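Local coordinates for protein SSD1 (Saccharomyces cerevisiae S288C, PDB 7AM1) that binds untranslated regions of mRNA and acts as a translational repressor, being a non-enzymatic member of the RNase II family, at residues S188-E193 against I623-F628; D617-G622 against H884-I889; L716-T721 against F753-R758; A736-V741 against F746-P751. All coordinates share one frame; numbering follows the deposited sequence.

Contact 1: residues S188-E193 against I623-F628; sequences SLLLVE and IEILLF
L190 rests its side chain against I625 and F628. These two residues lie on one flank of helix 617-629, which belongs to the RNB domain of this RNase II-family protein. L190 itself sits in the irregular loop between helix 175-186 and strand 206-214. The contact is small and wholly apolar.

Near the start of the helical segment, I623 is buried and packs on F588 and I592 of helix 582-595. E624 is the next residue, and its OE2 accepts a hydrogen bond from L524 N. I625 is the first residue to meet the loop. Its CG2 branch approaches L190 CD1 at 4.5 Å, which is a loose apolar touch. The two backbones stand well apart here, with 8.1 Å between L190 CA and I625 CA.

F628 lies almost one helical turn further on. The helix holds its backbone through F628 N to E624 O, 2.8 Å. CG of F628 stands anti to the backbone N (chi1 173°), and this carries the ring back to the loop. L190 CD1 comes to 3.9 Å from F628 CD2, and it meets the ring obliquely. The leucine and phenylalanine side chains run at about a right angle to each other. F628 is also packed by L524 and L528 of helix 523-529.

On the loop side, one side-chain bond closes back on the backbone. S188 OG donates a hydrogen bond of 2.6 Å to L190 O, arriving nearly along the C=O axis, with a C=O...OG angle of 163°.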
loop_
_atom_site.group_PDB
_atom_site.type_symbol
_atom_site.label_atom_id
_atom_site.label_comp_id
_atom_site.label_asym_id
_atom_site.label_seq_id
_atom_site.Cartn_x
_atom_site.Cartn_y
_atom_site.Cartn_z
ATOM N N SER A 188 -3.373 9.803 -3.871
ATOM C CA SER A 188 -3.150 8.662 -2.996
ATOM C C SER A 188 -4.009 8.815 -1.747
ATOM O O SER A 188 -4.501 9.901 -1.428
ATOM C CB SER A 188 -1.669 8.521 -2.614
ATOM O OG SER A 188 -1.238 9.635 -1.852
ATOM N N LEU A 189 -4.193 7.705 -1.033
ATOM C CA LEU A 189 -5.078 7.724 0.127
ATOM C C LEU A 189 -4.455 8.497 1.283
ATOM O O LEU A 189 -5.119 9.326 1.917
ATOM C CB LEU A 189 -5.418 6.294 0.539
ATOM C CG LEU A 189 -6.162 5.501 -0.538
ATOM C CD1 LEU A 189 -6.195 4.025 -0.174
ATOM C CD2 LEU A 189 -7.575 6.058 -0.750
ATOM N N LEU A 190 -3.179 8.250 1.561
ATOM C CA LEU A 190 -2.427 8.935 2.603
ATOM C C LEU A 190 -1.446 9.912 1.952
ATOM O O LEU A 190 -1.407 10.065 0.729
ATOM C CB LEU A 190 -1.702 7.921 3.492
ATOM C CG LEU A 190 -2.554 6.771 4.047
ATOM C CD1 LEU A 190 -1.701 5.838 4.918
ATOM C CD2 LEU A 190 -3.768 7.271 4.827
ATOM N N LEU A 191 -0.643 10.574 2.781
ATOM C CA LEU A 191 0.357 11.529 2.318
ATOM C C LEU A 191 1.750 10.926 2.434
ATOM O O LEU A 191 2.127 10.436 3.503
ATOM C CB LEU A 191 0.312 12.829 3.123
ATOM C CG LEU A 191 -0.888 13.754 2.945
ATOM C CD1 LEU A 191 -0.767 14.919 3.915
ATOM C CD2 LEU A 191 -0.979 14.248 1.509
ATOM N N VAL A 192 2.533 11.021 1.357
ATOM C CA VAL A 192 3.900 10.518 1.396
ATOM C C VAL A 192 4.716 11.434 2.306
ATOM O O VAL A 192 4.442 12.637 2.423
ATOM C CB VAL A 192 4.532 10.448 -0.009
ATOM C CG1 VAL A 192 3.487 10.090 -1.074
ATOM C CG2 VAL A 192 5.309 11.722 -0.352
ATOM N N GLU A 193 5.730 10.872 2.947
ATOM C CA GLU A 193 6.591 11.650 3.823
ATOM C C GLU A 193 7.842 12.094 3.074
ATOM O O GLU A 193 8.193 11.555 2.022
ATOM C CB GLU A 193 6.981 10.837 5.060
ATOM N N ILE A 623 -1.407 7.826 14.923
ATOM C CA ILE A 623 -0.019 7.473 15.201
ATOM C C ILE A 623 0.422 6.310 14.320
ATOM O O ILE A 623 1.570 6.270 13.856
ATOM C CB ILE A 623 0.161 7.178 16.703
ATOM C CG1 ILE A 623 -0.038 8.487 17.482
ATOM C CG2 ILE A 623 1.533 6.542 16.974
ATOM C CD1 ILE A 623 0.217 8.392 18.971
ATOM N N GLU A 624 -0.477 5.362 14.042
ATOM C CA GLU A 624 -0.124 4.294 13.114
ATOM C C GLU A 624 0.179 4.858 11.730
ATOM O O GLU A 624 1.128 4.417 11.068
ATOM C CB GLU A 624 -1.241 3.252 13.023
ATOM C CG GLU A 624 -0.846 2.039 12.177
ATOM C CD GLU A 624 -1.987 1.072 11.928
ATOM O OE1 GLU A 624 -3.099 1.302 12.449
ATOM O OE2 GLU A 624 -1.773 0.091 11.186
ATOM N N ILE A 625 -0.619 5.826 11.269
ATOM C CA ILE A 625 -0.348 6.448 9.975
ATOM C C ILE A 625 1.061 7.029 9.965
ATOM O O ILE A 625 1.839 6.801 9.033
ATOM C CB ILE A 625 -1.408 7.518 9.647
ATOM C CG1 ILE A 625 -2.752 6.857 9.313
ATOM C CG2 ILE A 625 -0.944 8.394 8.482
ATOM C CD1 ILE A 625 -3.938 7.827 9.272
ATOM N N LEU A 626 1.422 7.762 11.023
ATOM C CA LEU A 626 2.759 8.342 11.104
ATOM C C LEU A 626 3.836 7.262 11.074
ATOM O O LEU A 626 4.853 7.406 10.383
ATOM C CB LEU A 626 2.884 9.184 12.374
ATOM C CG LEU A 626 1.954 10.398 12.470
ATOM C CD1 LEU A 626 2.154 11.119 13.791
ATOM C CD2 LEU A 626 2.167 11.347 11.309
ATOM N N LEU A 627 3.634 6.176 11.823
ATOM C CA LEU A 627 4.604 5.086 11.830
ATOM C C LEU A 627 4.711 4.444 10.454
ATOM O O LEU A 627 5.814 4.199 9.955
ATOM C CB LEU A 627 4.205 4.053 12.883
ATOM C CG LEU A 627 5.080 2.805 12.976
ATOM C CD1 LEU A 627 6.517 3.187 13.272
ATOM C CD2 LEU A 627 4.544 1.867 14.036
ATOM N N PHE A 628 3.568 4.203 9.811
ATOM C CA PHE A 628 3.538 3.549 8.508
ATOM C C PHE A 628 4.385 4.296 7.485
ATOM O O PHE A 628 5.008 3.669 6.616
ATOM C CB PHE A 628 2.076 3.439 8.065
ATOM C CG PHE A 628 1.885 2.942 6.668
ATOM C CD1 PHE A 628 2.026 1.600 6.369
ATOM C CD2 PHE A 628 1.521 3.814 5.656
ATOM C CE1 PHE A 628 1.833 1.141 5.080
ATOM C CE2 PHE A 628 1.329 3.360 4.366
ATOM C CZ PHE A 628 1.484 2.021 4.080
#

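Contact 2: residues D617-G622 against H884-I889; sequences DDVRVG and HELQKI
K888 NZ is held lightly by two side chains. D618 OD2 forms a long salt bridge with it at 3.7 Å, and T737 OG1 of strand 732-741 makes a weak hydrogen bond. The lysine carbon before the charge comes nearer, with K888 CE 3.3 Å from D618 OD2. The chain of K888 bends at chi2 (-67°) and again at chi4 (-89°), and the bends bring its end to the carboxylate. The main polar partner of D618 is R851, which forms a salt bridge to OD1.

Beside this pair is an apolar touch. L886 CD1 lies 3.9 Å from V619 CG1 and 4.1 Å from V619 CG2, so one leucine methyl meets both valine branches. The side chains run at about a right angle. L886 is the third residue of a type II beta turn from H884 to Q887, with phi at 72°. The turn leads into strand 888-896. The contact thus docks the first turns of helix 617-629, in the RNB domain, against the approach to a sheet strand.

With a leucine in place of K888 the ammonium group is absent, and D618 would probably keep R851 but lose its second positive neighbour.

The chemistry implies a modest joint. One carboxylate is likely to be balanced by two cations, the arginine more directly than the lysine, while the V619-L886 packing needs no charge at all.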
loop_
_atom_site.group_PDB
_atom_site.type_symbol
_atom_site.label_atom_id
_atom_site.label_comp_id
_atom_site.label_asym_id
_atom_site.label_seq_id
_atom_site.Cartn_x
_atom_site.Cartn_y
_atom_site.Cartn_z
ATOM N N ASP A 617 -9.381 5.888 19.702
ATOM C CA ASP A 617 -9.247 5.250 18.396
ATOM C C ASP A 617 -8.624 6.196 17.376
ATOM O O ASP A 617 -7.798 5.780 16.553
ATOM C CB ASP A 617 -10.607 4.760 17.899
ATOM C CG ASP A 617 -11.156 3.609 18.721
ATOM O OD1 ASP A 617 -10.422 3.070 19.578
ATOM O OD2 ASP A 617 -12.327 3.239 18.499
ATOM N N ASP A 618 -9.032 7.467 17.391
ATOM C CA ASP A 618 -8.531 8.414 16.402
ATOM C C ASP A 618 -7.031 8.623 16.560
ATOM O O ASP A 618 -6.286 8.626 15.574
ATOM C CB ASP A 618 -9.278 9.739 16.526
ATOM C CG ASP A 618 -10.737 9.618 16.141
ATOM O OD1 ASP A 618 -11.049 8.870 15.192
ATOM O OD2 ASP A 618 -11.575 10.251 16.805
ATOM N N VAL A 619 -6.570 8.806 17.799
ATOM C CA VAL A 619 -5.145 9.008 18.030
ATOM C C VAL A 619 -4.363 7.756 17.654
ATOM O O VAL A 619 -3.312 7.832 17.004
ATOM C CB VAL A 619 -4.894 9.408 19.495
ATOM C CG1 VAL A 619 -3.406 9.630 19.729
ATOM C CG2 VAL A 619 -5.702 10.649 19.857
ATOM N N ARG A 620 -4.860 6.584 18.051
ATOM C CA ARG A 620 -4.163 5.344 17.736
ATOM C C ARG A 620 -4.003 5.172 16.231
ATOM O O ARG A 620 -2.937 4.769 15.753
ATOM C CB ARG A 620 -4.918 4.159 18.335
ATOM C CG ARG A 620 -4.131 2.860 18.307
ATOM C CD ARG A 620 -4.874 1.746 19.027
ATOM N NE ARG A 620 -6.152 1.436 18.393
ATOM C CZ ARG A 620 -7.346 1.774 18.873
ATOM N NH1 ARG A 620 -7.465 2.435 20.019
ATOM N NH2 ARG A 620 -8.432 1.434 18.197
ATOM N N VAL A 621 -5.054 5.477 15.469
ATOM C CA VAL A 621 -4.976 5.386 14.018
ATOM C C VAL A 621 -4.008 6.425 13.472
ATOM O O VAL A 621 -3.186 6.132 12.595
ATOM C CB VAL A 621 -6.381 5.545 13.407
ATOM C CG1 VAL A 621 -6.287 5.834 11.906
ATOM C CG2 VAL A 621 -7.210 4.297 13.675
ATOM N N GLY A 622 -4.080 7.651 13.994
ATOM C CA GLY A 622 -3.193 8.698 13.524
ATOM C C GLY A 622 -1.734 8.362 13.747
ATOM O O GLY A 622 -0.897 8.573 12.867
ATOM N N HIS A 884 -4.719 22.883 16.396
ATOM C CA HIS A 884 -3.859 22.113 17.281
ATOM C C HIS A 884 -3.766 20.675 16.793
ATOM O O HIS A 884 -4.725 20.126 16.245
ATOM C CB HIS A 884 -4.389 22.090 18.724
ATOM C CG HIS A 884 -4.438 23.429 19.386
ATOM N ND1 HIS A 884 -3.470 23.858 20.267
ATOM C CD2 HIS A 884 -5.350 24.427 19.313
ATOM C CE1 HIS A 884 -3.777 25.068 20.699
ATOM N NE2 HIS A 884 -4.913 25.437 20.136
ATOM N N GLU A 885 -2.617 20.050 17.027
ATOM C CA GLU A 885 -2.469 18.645 16.676
ATOM C C GLU A 885 -3.416 17.799 17.522
ATOM O O GLU A 885 -3.581 18.032 18.721
ATOM C CB GLU A 885 -1.015 18.206 16.860
ATOM C CG GLU A 885 -0.089 18.823 15.819
ATOM C CD GLU A 885 1.378 18.494 16.025
ATOM O OE1 GLU A 885 1.776 18.177 17.167
ATOM O OE2 GLU A 885 2.135 18.567 15.033
ATOM N N LEU A 886 -4.074 16.841 16.870
ATOM C CA LEU A 886 -5.028 15.910 17.472
ATOM C C LEU A 886 -6.346 16.569 17.858
ATOM O O LEU A 886 -7.179 15.927 18.511
ATOM C CB LEU A 886 -4.438 15.189 18.692
ATOM C CG LEU A 886 -3.207 14.329 18.386
ATOM C CD1 LEU A 886 -2.793 13.496 19.594
ATOM C CD2 LEU A 886 -3.455 13.421 17.183
ATOM N N GLN A 887 -6.568 17.823 17.476
ATOM C CA GLN A 887 -7.877 18.425 17.657
ATOM C C GLN A 887 -8.811 17.983 16.533
ATOM O O GLN A 887 -8.379 17.612 15.439
ATOM C CB GLN A 887 -7.775 19.950 17.681
ATOM N N LYS A 888 -10.108 18.011 16.822
ATOM C CA LYS A 888 -11.128 17.755 15.814
ATOM C C LYS A 888 -11.463 19.060 15.105
ATOM O O LYS A 888 -11.512 20.123 15.731
ATOM C CB LYS A 888 -12.382 17.152 16.445
ATOM C CG LYS A 888 -12.126 15.913 17.292
ATOM C CD LYS A 888 -11.647 14.751 16.429
ATOM C CE LYS A 888 -11.338 13.507 17.258
ATOM N NZ LYS A 888 -9.921 13.469 17.734
ATOM N N ILE A 889 -11.675 18.978 13.797
ATOM C CA ILE A 889 -11.922 20.164 12.979
ATOM C C ILE A 889 -12.903 19.802 11.871
ATOM O O ILE A 889 -12.802 18.709 11.295
ATOM C CB ILE A 889 -10.608 20.715 12.404
ATOM C CG1 ILE A 889 -10.862 21.969 11.571
ATOM C CG2 ILE A 889 -9.917 19.665 11.544
ATOM C CD1 ILE A 889 -9.597 22.608 11.029
#

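Contact 3: residues L716-T721 against F753-R758; sequences LLLCKT and FGIEKR
The ring of F753 presents its edge to helix 689-725. L718 CD1 lies near the ring plane, 3.9 Å from F753 CD2. The faces of the ring are not used by the helix segment. The leucine and phenylalanine side chains meet at about a right angle.

On the helix side L718 carries the contact. Its CG is anti to the backbone N (chi1 178°), which extends the side chain away from the helix with its two methyls spread. While CD1 takes the ring edge, CD2 settles on the start of strand 755-760. There it is 3.7 Å from I755 CG2, and equally 3.7 Å from F753 O. The leucine thus spans the G754 corner that leads into the strand. L904 of strand 903-908 packs on I755 as well.

Each segment also has polar bonds of its own. In the helix, L717 O accepts from both T721 N and T721 OG1, which reach it from opposite faces of the carbonyl plane. The hydroxyl bond, T721 OG1 to L717 O, is 2.9 Å. In the strand, K757 NZ donates to E756 O at 2.8 Å. It also bonds S188 O and E185 O, and these carbonyl dipoles would probably stabilise its charge.

This is plain packing of a long helix against the start of a strand and the loop before it, in the C-terminal OB-fold region. The L718 contact is apolar and buried, so it rests on close packing and not on charge.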
loop_
_atom_site.group_PDB
_atom_site.type_symbol
_atom_site.label_atom_id
_atom_site.label_comp_id
_atom_site.label_asym_id
_atom_site.label_seq_id
_atom_site.Cartn_x
_atom_site.Cartn_y
_atom_site.Cartn_z
ATOM N N LEU A 716 -9.664 5.214 -6.571
ATOM C CA LEU A 716 -10.544 5.580 -7.671
ATOM C C LEU A 716 -12.005 5.439 -7.265
ATOM O O LEU A 716 -12.801 6.369 -7.434
ATOM C CB LEU A 716 -10.213 4.709 -8.882
ATOM C CG LEU A 716 -10.987 4.887 -10.181
ATOM C CD1 LEU A 716 -10.726 6.279 -10.759
ATOM C CD2 LEU A 716 -10.592 3.797 -11.171
ATOM N N LEU A 717 -12.375 4.279 -6.718
ATOM C CA LEU A 717 -13.762 4.052 -6.331
ATOM C C LEU A 717 -14.169 4.924 -5.153
ATOM O O LEU A 717 -15.329 5.343 -5.068
ATOM C CB LEU A 717 -13.969 2.580 -5.995
ATOM C CG LEU A 717 -15.393 2.126 -5.686
ATOM C CD1 LEU A 717 -16.352 2.547 -6.787
ATOM C CD2 LEU A 717 -15.421 0.613 -5.481
ATOM N N LEU A 718 -13.234 5.212 -4.244
ATOM C CA LEU A 718 -13.539 6.079 -3.111
ATOM C C LEU A 718 -13.832 7.503 -3.568
ATOM O O LEU A 718 -14.741 8.156 -3.043
ATOM C CB LEU A 718 -12.377 6.067 -2.120
ATOM C CG LEU A 718 -12.567 6.975 -0.905
ATOM C CD1 LEU A 718 -13.805 6.577 -0.123
ATOM C CD2 LEU A 718 -11.334 6.943 -0.023
ATOM N N CYS A 719 -13.064 8.005 -4.536
ATOM C CA CYS A 719 -13.318 9.343 -5.057
ATOM C C CYS A 719 -14.691 9.418 -5.710
ATOM O O CYS A 719 -15.423 10.397 -5.529
ATOM C CB CYS A 719 -12.228 9.730 -6.053
ATOM S SG CYS A 719 -10.656 10.127 -5.292
ATOM N N LYS A 720 -15.052 8.393 -6.481
ATOM C CA LYS A 720 -16.385 8.325 -7.066
ATOM C C LYS A 720 -17.465 8.307 -5.991
ATOM O O LYS A 720 -18.519 8.939 -6.146
ATOM C CB LYS A 720 -16.472 7.083 -7.947
ATOM C CG LYS A 720 -17.809 6.841 -8.602
ATOM C CD LYS A 720 -17.677 5.683 -9.582
ATOM C CE LYS A 720 -18.949 4.863 -9.687
ATOM N NZ LYS A 720 -18.636 3.406 -9.733
ATOM N N THR A 721 -17.217 7.585 -4.894
ATOM C CA THR A 721 -18.188 7.494 -3.809
ATOM C C THR A 721 -18.305 8.824 -3.073
ATOM O O THR A 721 -19.413 9.277 -2.758
ATOM C CB THR A 721 -17.778 6.376 -2.843
ATOM O OG1 THR A 721 -17.772 5.111 -3.522
ATOM C CG2 THR A 721 -18.734 6.299 -1.683
ATOM N N PHE A 753 -12.871 7.260 6.288
ATOM C CA PHE A 753 -12.528 7.089 4.887
ATOM C C PHE A 753 -11.158 6.454 4.686
ATOM O O PHE A 753 -10.859 6.006 3.573
ATOM C CB PHE A 753 -12.565 8.446 4.168
ATOM C CG PHE A 753 -13.949 9.012 4.008
ATOM C CD1 PHE A 753 -14.634 9.520 5.098
ATOM C CD2 PHE A 753 -14.570 9.026 2.771
ATOM C CE1 PHE A 753 -15.907 10.045 4.953
ATOM C CE2 PHE A 753 -15.848 9.547 2.624
ATOM C CZ PHE A 753 -16.513 10.054 3.713
ATOM N N GLY A 754 -10.328 6.398 5.723
ATOM C CA GLY A 754 -8.968 5.910 5.570
ATOM C C GLY A 754 -8.114 6.780 4.676
ATOM O O GLY A 754 -7.354 6.260 3.848
ATOM N N ILE A 755 -8.221 8.103 4.818
ATOM C CA ILE A 755 -7.417 9.028 4.037
ATOM C C ILE A 755 -6.770 10.054 4.956
ATOM O O ILE A 755 -7.241 10.335 6.061
ATOM C CB ILE A 755 -8.231 9.744 2.931
ATOM C CG1 ILE A 755 -9.374 10.565 3.540
ATOM C CG2 ILE A 755 -8.732 8.730 1.911
ATOM C CD1 ILE A 755 -10.177 11.361 2.513
ATOM N N GLU A 756 -5.665 10.601 4.469
ATOM C CA GLU A 756 -4.909 11.652 5.131
ATOM C C GLU A 756 -4.600 12.695 4.068
ATOM O O GLU A 756 -4.066 12.352 3.008
ATOM C CB GLU A 756 -3.621 11.101 5.751
ATOM C CG GLU A 756 -2.719 12.157 6.375
ATOM C CD GLU A 756 -1.275 11.704 6.516
ATOM O OE1 GLU A 756 -0.849 10.773 5.796
ATOM O OE2 GLU A 756 -0.563 12.284 7.362
ATOM N N LYS A 757 -4.965 13.947 4.328
ATOM C CA LYS A 757 -4.832 15.008 3.339
ATOM C C LYS A 757 -4.410 16.297 4.029
ATOM O O LYS A 757 -4.439 16.410 5.256
ATOM C CB LYS A 757 -6.139 15.211 2.562
ATOM C CG LYS A 757 -6.515 14.032 1.682
ATOM C CD LYS A 757 -5.693 14.007 0.407
ATOM C CE LYS A 757 -5.569 12.598 -0.162
ATOM N NZ LYS A 757 -4.320 11.924 0.302
ATOM N N ARG A 758 -4.034 17.284 3.220
ATOM C CA ARG A 758 -3.422 18.509 3.713
ATOM C C ARG A 758 -4.274 19.722 3.371
ATOM O O ARG A 758 -4.616 19.942 2.204
ATOM C CB ARG A 758 -2.019 18.671 3.122
ATOM C CG ARG A 758 -1.318 19.965 3.502
ATOM C CD ARG A 758 0.170 19.874 3.210
ATOM N NE ARG A 758 0.781 18.808 4.002
ATOM C CZ ARG A 758 1.942 18.227 3.723
ATOM N NH1 ARG A 758 2.642 18.599 2.659
ATOM N NH2 ARG A 758 2.401 17.270 4.514
#

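Contact 4: residues A736-V741 against F746-P751; sequences ATVLQV and FDVFIP
A classic beta bulge interrupts the hairpin of strands 732-741 and 745-750, where L739 and Q740 both face D747. The hairpin belongs to the C-terminal OB-fold region. Two bonds mark the bulge: L739 N to D747 O, 2.8 Å, and D747 N to Q740 O, also 2.8 Å. Before it, T737 and F749 form a regular antiparallel hydrogen-bonded pair. F749 N gives 3.0 Å to T737 O, and T737 N gives a nearly straight bond to F749 O (175° at the hydrogen).

F749 has CG between its backbone N and carbonyl carbon (chi1 66°), and this lays the ring over the partner strand. F749 CE1 is 3.4 Å from T737 CG2, the two side chains lying alongside and pointing the same way. The L739 side chain crosses that of F749 at about a right angle, and its CB meets the ring obliquely, 3.8 Å from F749 CD1. A serine in place of F749 lacks the ring, so T737 and L739 would probably border a gap.

On the hairpin's other face, V738, V741, F746 and V748 are apolar. There V738 CG2 meets F746 CD2 at 4.2 Å, with V748 beside it. At the bulge Q740 folds back, its NE2 bonding L739 O at 2.8 Å. D747 is held by Y742 OH and R758.

Helix 617-629 packs on the face that bears T737 and F749, and I889 of strand 888-896 packs on V738, F746 and V748. Strands 888-896 and 755-760 flank the hairpin in the sheet.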
loop_
_atom_site.group_PDB
_atom_site.type_symbol
_atom_site.label_atom_id
_atom_site.label_comp_id
_atom_site.label_asym_id
_atom_site.label_seq_id
_atom_site.Cartn_x
_atom_site.Cartn_y
_atom_site.Cartn_z
ATOM N N ALA A 736 -12.826 15.859 11.169
ATOM C CA ALA A 736 -11.549 15.190 10.971
ATOM C C ALA A 736 -10.644 15.518 12.150
ATOM O O ALA A 736 -10.921 16.425 12.938
ATOM C CB ALA A 736 -10.894 15.616 9.648
ATOM N N THR A 737 -9.540 14.787 12.252
ATOM C CA THR A 737 -8.554 14.993 13.304
ATOM C C THR A 737 -7.280 15.561 12.695
ATOM O O THR A 737 -6.821 15.091 11.647
ATOM C CB THR A 737 -8.249 13.684 14.040
ATOM O OG1 THR A 737 -9.438 13.205 14.683
ATOM C CG2 THR A 737 -7.144 13.884 15.075
ATOM N N VAL A 738 -6.727 16.580 13.345
ATOM C CA VAL A 738 -5.471 17.186 12.918
ATOM C C VAL A 738 -4.322 16.283 13.341
ATOM O O VAL A 738 -4.206 15.917 14.516
ATOM C CB VAL A 738 -5.315 18.593 13.518
ATOM C CG1 VAL A 738 -3.976 19.199 13.118
ATOM C CG2 VAL A 738 -6.475 19.482 13.089
ATOM N N LEU A 739 -3.463 15.929 12.387
ATOM C CA LEU A 739 -2.339 15.034 12.642
ATOM C C LEU A 739 -1.010 15.767 12.744
ATOM O O LEU A 739 -0.184 15.423 13.597
ATOM C CB LEU A 739 -2.265 13.974 11.538
ATOM C CG LEU A 739 -1.335 12.783 11.767
ATOM C CD1 LEU A 739 -1.639 12.097 13.084
ATOM C CD2 LEU A 739 -1.463 11.795 10.614
ATOM N N GLN A 740 -0.791 16.776 11.899
ATOM C CA GLN A 740 0.426 17.573 11.919
ATOM C C GLN A 740 0.079 19.012 11.556
ATOM O O GLN A 740 -0.792 19.257 10.717
ATOM C CB GLN A 740 1.479 17.033 10.939
ATOM C CG GLN A 740 2.201 15.761 11.394
ATOM C CD GLN A 740 3.111 15.995 12.586
ATOM O OE1 GLN A 740 4.234 16.483 12.445
ATOM N NE2 GLN A 740 2.626 15.657 13.768
ATOM N N VAL A 741 0.782 19.954 12.173
ATOM C CA VAL A 741 0.608 21.373 11.900
ATOM C C VAL A 741 1.905 21.918 11.322
ATOM O O VAL A 741 2.999 21.568 11.777
ATOM C CB VAL A 741 0.202 22.150 13.169
ATOM C CG1 VAL A 741 0.156 23.640 12.891
ATOM C CG2 VAL A 741 -1.152 21.673 13.665
ATOM N N PHE A 746 -1.739 22.207 7.267
ATOM C CA PHE A 746 -1.791 21.177 8.291
ATOM C C PHE A 746 -2.433 19.936 7.694
ATOM O O PHE A 746 -3.237 20.022 6.762
ATOM C CB PHE A 746 -2.551 21.643 9.543
ATOM C CG PHE A 746 -3.973 22.091 9.288
ATOM C CD1 PHE A 746 -4.246 23.380 8.849
ATOM C CD2 PHE A 746 -5.038 21.233 9.523
ATOM C CE1 PHE A 746 -5.552 23.802 8.632
ATOM C CE2 PHE A 746 -6.351 21.647 9.306
ATOM C CZ PHE A 746 -6.605 22.937 8.858
ATOM N N ASP A 747 -2.063 18.784 8.243
ATOM C CA ASP A 747 -2.577 17.502 7.787
ATOM C C ASP A 747 -3.734 17.058 8.671
ATOM O O ASP A 747 -3.704 17.230 9.894
ATOM C CB ASP A 747 -1.474 16.440 7.787
ATOM C CG ASP A 747 -0.328 16.794 6.860
ATOM O OD1 ASP A 747 -0.560 17.584 5.917
ATOM O OD2 ASP A 747 0.795 16.284 7.070
ATOM N N VAL A 748 -4.754 16.494 8.039
ATOM C CA VAL A 748 -5.895 15.921 8.733
ATOM C C VAL A 748 -6.049 14.494 8.238
ATOM O O VAL A 748 -5.680 14.168 7.105
ATOM C CB VAL A 748 -7.194 16.726 8.496
ATOM C CG1 VAL A 748 -7.058 18.142 9.042
ATOM C CG2 VAL A 748 -7.536 16.758 7.013
ATOM N N PHE A 749 -6.591 13.634 9.088
ATOM C CA PHE A 749 -6.957 12.298 8.651
ATOM C C PHE A 749 -8.394 12.032 9.065
ATOM O O PHE A 749 -8.916 12.620 10.018
ATOM C CB PHE A 749 -5.996 11.220 9.188
ATOM C CG PHE A 749 -6.037 11.039 10.668
ATOM C CD1 PHE A 749 -5.472 11.980 11.509
ATOM C CD2 PHE A 749 -6.611 9.908 11.217
ATOM C CE1 PHE A 749 -5.497 11.811 12.878
ATOM C CE2 PHE A 749 -6.644 9.729 12.584
ATOM C CZ PHE A 749 -6.084 10.683 13.419
ATOM N N ILE A 750 -9.038 11.169 8.293
ATOM C CA ILE A 750 -10.460 10.889 8.445
ATOM C C ILE A 750 -10.566 9.373 8.544
ATOM O O ILE A 750 -10.582 8.691 7.510
ATOM C CB ILE A 750 -11.257 11.466 7.266
ATOM C CG1 ILE A 750 -10.809 12.910 6.988
ATOM C CG2 ILE A 750 -12.750 11.426 7.564
ATOM C CD1 ILE A 750 -11.369 13.512 5.712
ATOM N N PRO A 751 -10.595 8.800 9.751
ATOM C CA PRO A 751 -10.575 7.331 9.855
ATOM C C PRO A 751 -11.736 6.662 9.150
ATOM O O PRO A 751 -11.604 5.510 8.713
ATOM C CB PRO A 751 -10.611 7.082 11.371
ATOM C CG PRO A 751 -10.082 8.334 11.979
ATOM C CD PRO A 751 -10.528 9.449 11.073
#

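Contacts 1 and 2 use successive parts of helix 617-629, with centres about 13 Å apart. Contact 4 lies beside both. I625 CD1 touches F749 CD2 at 3.9 Å, while I889 N reaches A736 O at 2.8 Å and so joins contact 2 to the hairpin's sheet. Contact 3 adds the next strand, and R758 NE forms a 2.6 Å salt bridge to D747 OD1 of contact 4. Contact 3 also reaches the loop of contact 1, K757 NZ to S188 O, 2.7 Å. Together they join helix 617-629, helix 689-725 and the 188-193 loop to one sheet. A bound pentaethylene glycol, probably from crystallisation, lies about 5 Å from the F628 side chain in contact 1.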